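Local coordinates for protein polyketide synthase/nonribosomal peptide synthetase hybrid RzxB (Pseudomonas fluorescens, PDB 5IL6) that probably dehydrates beta-hydroxyacyl intermediates during assembly of the macrolide rhizoxin, acting through the dehydratase domain of a trans-AT polyketide synthase, at residues E102-M105 and Y111-G114; A62-A67 and R76-S81; R19-S22 and L27-L30. All blocks are in the same frame, centred on the assembly; numbering follows the deposited sequence.

From the N terminus, contact 3 comes first and closes the shortest loop, the turn between 19-22 and 27-30. The chain then runs on into helix 53-67, whose last turns meet the next strand in contact 2, closing the loop between 62-67 and 76-81. Contact 1 follows, pairing 102-105 with 111-114 across another short turn. The three loops lie in series; none encloses or crosses another. In space they converge: strand 27-32 lies beside strand 98-105 in the sheet, with Leu103 N probably hydrogen-bonded to Leu27 O, and Leu103, Tyr111 and Tyr29 all pack against the helix of contact 2. Together they tie hairpins, helix and strand 77-85 into one hotdog unit.

Contact 1 (E102-M105 and Y111-G114); sequences ELSM and YRIG
Met105 reaches the Tyr111 ring because its CG stands anti to the backbone N (chi1 -165°) and the chain stays extended through chi2, which brings CG and SD alongside the ring, while the ring itself leaves its strand with CG anti to the carbonyl carbon. The two side chains therefore run side by side in the same direction. The thioether sulfur meets the ring obliquely, with SD of Met105 3.4 Å from CE1 of Tyr111, a Met-aromatic contact in which CG of Met105 also rests near CD1 and CE1. A long, flexible methionine suits this place, since it can follow the ring outward near the turn of the hairpin, where one strand ends and the other begins. On the side of the sheet turned to helix 53-67, Leu103 extends CD2 to within 4.2 Å of CD1 of Tyr111, and its CG approaches CG1 of Ile113; branched apolar residues fit here because they also pack on Leu64 and Ile60 of the helix.

Four backbone hydrogen bonds hold the strands, two at each hydrogen-bonded pair. Glu102 N gives a nearly straight bond of 2.8 Å to Gly114 O, and Gly114 N returns one to Glu102 O. Ser104 and Arg112 repeat the exchange, Arg112 N lying 2.9 Å from Ser104 O. On the other side of the sheet, Ser104 OG lies 3.5 Å from Arg112 CB and shares a water with Arg112 O, to which that water donates. The small hydroxyl suits a solvent-facing position, and the Arg112 guanidinium turns away to a salt bridge with Asp110. The arrangement is an antiparallel beta hairpin of strands 98-105 and 110-118, part of the curved sheet that wraps the central helix in a hotdog fold.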
loop_
_atom_site.group_PDB
_atom_site.type_symbol
_atom_site.label_atom_id
_atom_site.label_comp_id
_atom_site.label_asym_id
_atom_site.label_seq_id
_atom_site.Cartn_x
_atom_site.Cartn_y
_atom_site.Cartn_z
ATOM N N GLU A 102 9.814 -14.073 2.368
ATOM C CA GLU A 102 11.160 -14.433 2.793
ATOM C C GLU A 102 11.909 -13.183 3.229
ATOM O O GLU A 102 11.888 -12.166 2.529
ATOM C CB GLU A 102 11.925 -15.136 1.671
ATOM C CG GLU A 102 11.677 -16.630 1.603
ATOM C CD GLU A 102 12.384 -17.289 0.429
ATOM O OE1 GLU A 102 13.279 -16.655 -0.166
ATOM O OE2 GLU A 102 12.043 -18.444 0.103
ATOM N N LEU A 103 12.567 -13.268 4.384
ATOM C CA LEU A 103 13.288 -12.146 4.972
ATOM C C LEU A 103 14.721 -12.574 5.242
ATOM O O LEU A 103 14.954 -13.557 5.954
ATOM C CB LEU A 103 12.609 -11.687 6.264
ATOM C CG LEU A 103 12.892 -10.272 6.777
ATOM C CD1 LEU A 103 11.928 -9.957 7.908
ATOM C CD2 LEU A 103 14.328 -10.103 7.246
ATOM N N SER A 104 15.677 -11.833 4.690
ATOM C CA SER A 104 17.091 -12.094 4.908
ATOM C C SER A 104 17.782 -10.797 5.300
ATOM O O SER A 104 17.231 -9.702 5.161
ATOM C CB SER A 104 17.750 -12.699 3.662
ATOM O OG SER A 104 17.640 -11.825 2.551
ATOM N N MET A 105 19.004 -10.933 5.808
ATOM C CA MET A 105 19.804 -9.792 6.251
ATOM C C MET A 105 21.232 -10.004 5.773
ATOM O O MET A 105 22.105 -10.435 6.536
ATOM C CB MET A 105 19.742 -9.631 7.771
ATOM C CG MET A 105 20.232 -8.278 8.249
ATOM S SD MET A 105 20.314 -8.117 10.037
ATOM C CE MET A 105 21.635 -9.266 10.427
ATOM N N TYR A 111 18.038 -5.359 5.300
ATOM C CA TYR A 111 17.108 -6.465 5.118
ATOM C C TYR A 111 16.611 -6.534 3.679
ATOM O O TYR A 111 16.412 -5.506 3.024
ATOM C CB TYR A 111 15.922 -6.321 6.071
ATOM C CG TYR A 111 16.343 -6.007 7.489
ATOM C CD1 TYR A 111 16.913 -6.985 8.298
ATOM C CD2 TYR A 111 16.191 -4.728 8.014
ATOM C CE1 TYR A 111 17.308 -6.701 9.592
ATOM C CE2 TYR A 111 16.583 -4.433 9.306
ATOM C CZ TYR A 111 17.143 -5.422 10.092
ATOM O OH TYR A 111 17.537 -5.131 11.380
ATOM N N ARG A 112 16.409 -7.760 3.198
ATOM C CA ARG A 112 15.893 -8.029 1.862
ATOM C C ARG A 112 14.638 -8.880 1.986
ATOM O O ARG A 112 14.620 -9.857 2.742
ATOM C CB ARG A 112 16.943 -8.744 1.004
ATOM C CG ARG A 112 18.267 -8.009 0.934
ATOM C CD ARG A 112 18.127 -6.676 0.213
ATOM N NE ARG A 112 19.345 -5.876 0.313
ATOM C CZ ARG A 112 20.325 -5.849 -0.587
ATOM N NH1 ARG A 112 20.250 -6.573 -1.698
ATOM N NH2 ARG A 112 21.384 -5.080 -0.375
ATOM N N ILE A 113 13.596 -8.511 1.242
ATOM C CA ILE A 113 12.310 -9.192 1.308
ATOM C C ILE A 113 11.885 -9.634 -0.085
ATOM O O ILE A 113 12.050 -8.897 -1.064
ATOM C CB ILE A 113 11.223 -8.292 1.929
ATOM C CG1 ILE A 113 11.624 -7.888 3.347
ATOM C CG2 ILE A 113 9.875 -9.008 1.925
ATOM C CD1 ILE A 113 12.286 -6.530 3.421
ATOM N N GLY A 114 11.325 -10.829 -0.160
ATOM C CA GLY A 114 10.624 -11.273 -1.353
ATOM C C GLY A 114 9.314 -11.923 -0.971
ATOM O O GLY A 114 9.242 -12.681 -0.005
HETATM O O HOH W 1 14.960 -12.366 0.999
#

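Contact 2 (A62-A67 and R76-S81); sequences AALTDA and RGLVIS
Apolar packing between Leu64 and Leu78 makes up most of this buried contact. The two side chains cross at a slant, and CD1 of Leu78 settles 4.0 Å from both CB and CG of Leu64. The other branch of Leu78 is used as well, its CD2 lying 4.1 Å from CB of Leu64, so the fork of one leucine straddles the base of the other. Leucine suits both positions: Leu78 bridges with its two methyls the gap between helix and strand, whose closest alpha carbons, those of Leu64 and Leu78, are 8.1 Å apart, whereas Leu64 offers CB and CG here and turns its own methyls to the hairpin of contact 1.

A mixed contact extends the patch: OG1 of Thr65 touches CD2 of Leu78 at 3.5 Å. This is van der Waals contact; threonine suits the spot because its hydroxyl is paired within the helix, in a hydrogen bond to the carbonyl of Gln61, while CD2 of Leu78 lies against it.

Around this pair, the helix carries Ala63 and Ala67 against Tyr29 of strand 27-32, and Leu64 onto Leu103 of strand 98-105, while strand 77-85 runs between strands 124-135 and 230-239.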
loop_
_atom_site.group_PDB
_atom_site.type_symbol
_atom_site.label_atom_id
_atom_site.label_comp_id
_atom_site.label_asym_id
_atom_site.label_seq_id
_atom_site.Cartn_x
_atom_site.Cartn_y
_atom_site.Cartn_z
ATOM N N ALA A 62 4.684 -5.861 8.923
ATOM C CA ALA A 62 4.404 -6.839 9.970
ATOM C C ALA A 62 5.554 -7.830 10.119
ATOM O O ALA A 62 5.946 -8.175 11.238
ATOM C CB ALA A 62 3.102 -7.575 9.662
ATOM N N ALA A 63 6.100 -8.305 8.997
ATOM C CA ALA A 63 7.179 -9.286 9.056
ATOM C C ALA A 63 8.418 -8.692 9.706
ATOM O O ALA A 63 9.055 -9.332 10.551
ATOM C CB ALA A 63 7.504 -9.794 7.651
ATOM N N LEU A 64 8.782 -7.467 9.322
ATOM C CA LEU A 64 9.951 -6.834 9.918
ATOM C C LEU A 64 9.750 -6.609 11.409
ATOM O O LEU A 64 10.663 -6.843 12.211
ATOM C CB LEU A 64 10.247 -5.506 9.221
ATOM C CG LEU A 64 11.685 -5.305 8.743
ATOM C CD1 LEU A 64 12.705 -5.648 9.835
ATOM C CD2 LEU A 64 11.914 -6.126 7.493
ATOM N N THR A 65 8.563 -6.141 11.798
ATOM C CA THR A 65 8.284 -5.898 13.208
ATOM C C THR A 65 8.414 -7.180 14.021
ATOM O O THR A 65 8.938 -7.164 15.142
ATOM C CB THR A 65 6.887 -5.299 13.362
ATOM O OG1 THR A 65 6.826 -4.047 12.666
ATOM C CG2 THR A 65 6.544 -5.081 14.835
ATOM N N ASP A 66 7.935 -8.302 13.478
ATOM C CA ASP A 66 8.070 -9.576 14.175
ATOM C C ASP A 66 9.531 -10.006 14.253
ATOM O O ASP A 66 10.005 -10.433 15.312
ATOM C CB ASP A 66 7.236 -10.647 13.469
ATOM C CG ASP A 66 7.108 -11.919 14.283
ATOM O OD1 ASP A 66 6.319 -11.927 15.250
ATOM O OD2 ASP A 66 7.796 -12.909 13.959
ATOM N N ALA A 67 10.262 -9.888 13.143
ATOM C CA ALA A 67 11.657 -10.316 13.126
ATOM C C ALA A 67 12.516 -9.487 14.074
ATOM O O ALA A 67 13.547 -9.968 14.554
ATOM C CB ALA A 67 12.204 -10.235 11.700
ATOM N N ARG A 76 12.597 5.164 16.316
ATOM C CA ARG A 76 13.060 4.974 14.951
ATOM C C ARG A 76 11.861 4.598 14.090
ATOM O O ARG A 76 10.790 4.251 14.592
ATOM C CB ARG A 76 14.143 3.889 14.867
ATOM C CG ARG A 76 15.326 4.098 15.795
ATOM C CD ARG A 76 16.402 3.066 15.524
ATOM N NE ARG A 76 17.321 3.528 14.488
ATOM C CZ ARG A 76 18.269 2.783 13.929
ATOM N NH1 ARG A 76 18.419 1.513 14.280
ATOM N NH2 ARG A 76 19.059 3.308 13.001
ATOM N N GLY A 77 12.045 4.679 12.778
ATOM C CA GLY A 77 11.003 4.339 11.827
ATOM C C GLY A 77 11.368 3.130 10.992
ATOM O O GLY A 77 12.546 2.848 10.757
ATOM N N LEU A 78 10.341 2.402 10.564
ATOM C CA LEU A 78 10.511 1.286 9.647
ATOM C C LEU A 78 10.545 1.831 8.225
ATOM O O LEU A 78 9.589 2.477 7.779
ATOM C CB LEU A 78 9.368 0.287 9.824
ATOM C CG LEU A 78 9.628 -1.215 9.665
ATOM C CD1 LEU A 78 10.951 -1.661 10.277
ATOM C CD2 LEU A 78 8.478 -1.972 10.313
ATOM N N VAL A 79 11.643 1.583 7.517
ATOM C CA VAL A 79 11.849 2.114 6.175
ATOM C C VAL A 79 11.882 0.947 5.201
ATOM O O VAL A 79 12.670 0.007 5.370
ATOM C CB VAL A 79 13.142 2.941 6.078
ATOM C CG1 VAL A 79 13.322 3.483 4.661
ATOM C CG2 VAL A 79 13.127 4.082 7.093
ATOM N N ILE A 80 11.018 1.003 4.194
ATOM C CA ILE A 80 11.022 0.067 3.079
ATOM C C ILE A 80 11.459 0.843 1.846
ATOM O O ILE A 80 10.943 1.933 1.581
ATOM C CB ILE A 80 9.640 -0.579 2.881
ATOM C CG1 ILE A 80 9.238 -1.358 4.139
ATOM C CG2 ILE A 80 9.638 -1.487 1.654
ATOM C CD1 ILE A 80 7.781 -1.784 4.163
ATOM N N SER A 81 12.420 0.294 1.107
ATOM C CA SER A 81 13.060 1.012 0.016
ATOM C C SER A 81 13.108 0.151 -1.238
ATOM O O SER A 81 13.223 -1.076 -1.167
ATOM C CB SER A 81 14.484 1.436 0.394
ATOM O OG SER A 81 14.479 2.318 1.503
#

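Contact 3 (R19-S22 and L27-L30); sequences RNVS and LRYL
Segments 19-22 and 27-30 run antiparallel, their end-to-end directions 150° apart, with Arg19 and Leu30 a hydrogen-bonded pair (Leu30 N to Arg19 O 2.8 Å, and Arg19 N back to Leu30 O), Asn20 and Tyr29 a non-hydrogen-bonded one, and Val21 N donating to Arg28 O at 2.8 Å beyond them.

Val21 faces Arg28 with its CG2 methyl, which sits 3.6 Å above the centre of the guanidinium plane and also touches CG of Arg28. The arginine gets there because its chain starts extended and folds at chi3 (48°), laying the flat group against the valine; its NH2 goes on to a salt bridge with Asp23. With an alanine in place of Arg28, Asp23 would probably lose this salt bridge and Val21 CG2 the flat group it lies over. CG1 of Val21 meets CB of Leu30 at 4.0 Å, apolar against apolar.

This is a beta hairpin at the edge of the hotdog domain, and its turn is shaped by an Asx turn: Asn20 OD1 accepts from Ser22 N, nearly in line with its C=O, and from Ser22 OG at 2.6 Å. Asparagine suits the site by offering a short-armed acceptor. Ser22 OG passes the chain of bonds on, accepting from Arg28 N at 3.1 Å and lying against CD2 of Leu27. On the side facing helix 53-67, the Asn20 amide meets the Tyr29 ring obliquely, the planes 42° apart, with ND2 of Asn20 4.0 Å from CE2 of Tyr29.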
loop_
_atom_site.group_PDB
_atom_site.type_symbol
_atom_site.label_atom_id
_atom_site.label_comp_id
_atom_site.label_asym_id
_atom_site.label_seq_id
_atom_site.Cartn_x
_atom_site.Cartn_y
_atom_site.Cartn_z
ATOM N N ARG A 19 1.594 -16.920 9.799
ATOM C CA ARG A 19 2.377 -17.971 10.430
ATOM C C ARG A 19 3.862 -17.799 10.148
ATOM O O ARG A 19 4.267 -17.374 9.064
ATOM C CB ARG A 19 1.910 -19.351 9.955
ATOM C CG ARG A 19 0.545 -19.742 10.502
ATOM C CD ARG A 19 -0.316 -20.436 9.460
ATOM N NE ARG A 19 -1.673 -20.668 9.961
ATOM C CZ ARG A 19 -2.787 -20.140 9.455
ATOM N NH1 ARG A 19 -2.753 -19.339 8.396
ATOM N NH2 ARG A 19 -3.957 -20.430 10.009
ATOM N N ASN A 20 4.664 -18.147 11.152
ATOM C CA ASN A 20 6.118 -18.159 11.052
ATOM C C ASN A 20 6.565 -19.551 10.617
ATOM O O ASN A 20 6.335 -20.530 11.335
ATOM C CB ASN A 20 6.735 -17.788 12.403
ATOM C CG ASN A 20 8.233 -17.563 12.332
ATOM O OD1 ASN A 20 8.925 -18.133 11.491
ATOM N ND2 ASN A 20 8.742 -16.732 13.237
ATOM N N VAL A 21 7.192 -19.641 9.443
ATOM C CA VAL A 21 7.651 -20.923 8.916
ATOM C C VAL A 21 9.160 -20.892 8.696
ATOM O O VAL A 21 9.681 -21.567 7.803
ATOM C CB VAL A 21 6.909 -21.285 7.615
ATOM C CG1 VAL A 21 5.418 -21.446 7.882
ATOM C CG2 VAL A 21 7.147 -20.229 6.542
ATOM N N SER A 22 9.870 -20.117 9.516
ATOM C CA SER A 22 11.317 -20.014 9.391
ATOM C C SER A 22 11.984 -21.368 9.615
ATOM O O SER A 22 11.511 -22.200 10.395
ATOM C CB SER A 22 11.865 -19.002 10.397
ATOM O OG SER A 22 11.219 -17.745 10.268
ATOM N N LEU A 27 14.651 -16.854 7.631
ATOM C CA LEU A 27 13.362 -16.413 8.144
ATOM C C LEU A 27 12.330 -16.388 7.024
ATOM O O LEU A 27 12.613 -15.953 5.903
ATOM C CB LEU A 27 13.489 -15.030 8.780
ATOM C CG LEU A 27 14.403 -14.959 10.005
ATOM C CD1 LEU A 27 14.483 -13.536 10.525
ATOM C CD2 LEU A 27 13.945 -15.912 11.109
ATOM N N ARG A 28 11.132 -16.881 7.326
ATOM C CA ARG A 28 10.095 -17.011 6.316
ATOM C C ARG A 28 8.735 -17.039 6.997
ATOM O O ARG A 28 8.595 -17.549 8.112
ATOM C CB ARG A 28 10.309 -18.272 5.479
ATOM C CG ARG A 28 9.376 -18.420 4.292
ATOM C CD ARG A 28 9.810 -19.587 3.428
ATOM N NE ARG A 28 10.064 -20.768 4.254
ATOM C CZ ARG A 28 9.409 -21.923 4.182
ATOM N NH1 ARG A 28 8.437 -22.112 3.297
ATOM N NH2 ARG A 28 9.742 -22.909 5.002
ATOM N N TYR A 29 7.734 -16.513 6.295
ATOM C CA TYR A 29 6.389 -16.373 6.830
ATOM C C TYR A 29 5.383 -16.801 5.772
ATOM O O TYR A 29 5.665 -16.762 4.572
ATOM C CB TYR A 29 6.125 -14.928 7.278
ATOM C CG TYR A 29 7.215 -14.385 8.170
ATOM C CD1 TYR A 29 8.361 -13.814 7.630
ATOM C CD2 TYR A 29 7.111 -14.460 9.550
ATOM C CE1 TYR A 29 9.367 -13.326 8.438
ATOM C CE2 TYR A 29 8.113 -13.974 10.370
ATOM C CZ TYR A 29 9.239 -13.409 9.806
ATOM O OH TYR A 29 10.244 -12.921 10.610
ATOM N N LEU A 30 4.208 -17.220 6.233
ATOM C CA LEU A 30 3.188 -17.769 5.352
ATOM C C LEU A 30 1.821 -17.263 5.783
ATOM O O LEU A 30 1.471 -17.340 6.965
ATOM C CB LEU A 30 3.222 -19.303 5.372
ATOM C CG LEU A 30 2.043 -20.057 4.749
ATOM C CD1 LEU A 30 1.796 -19.616 3.313
ATOM C CD2 LEU A 30 2.303 -21.556 4.809
#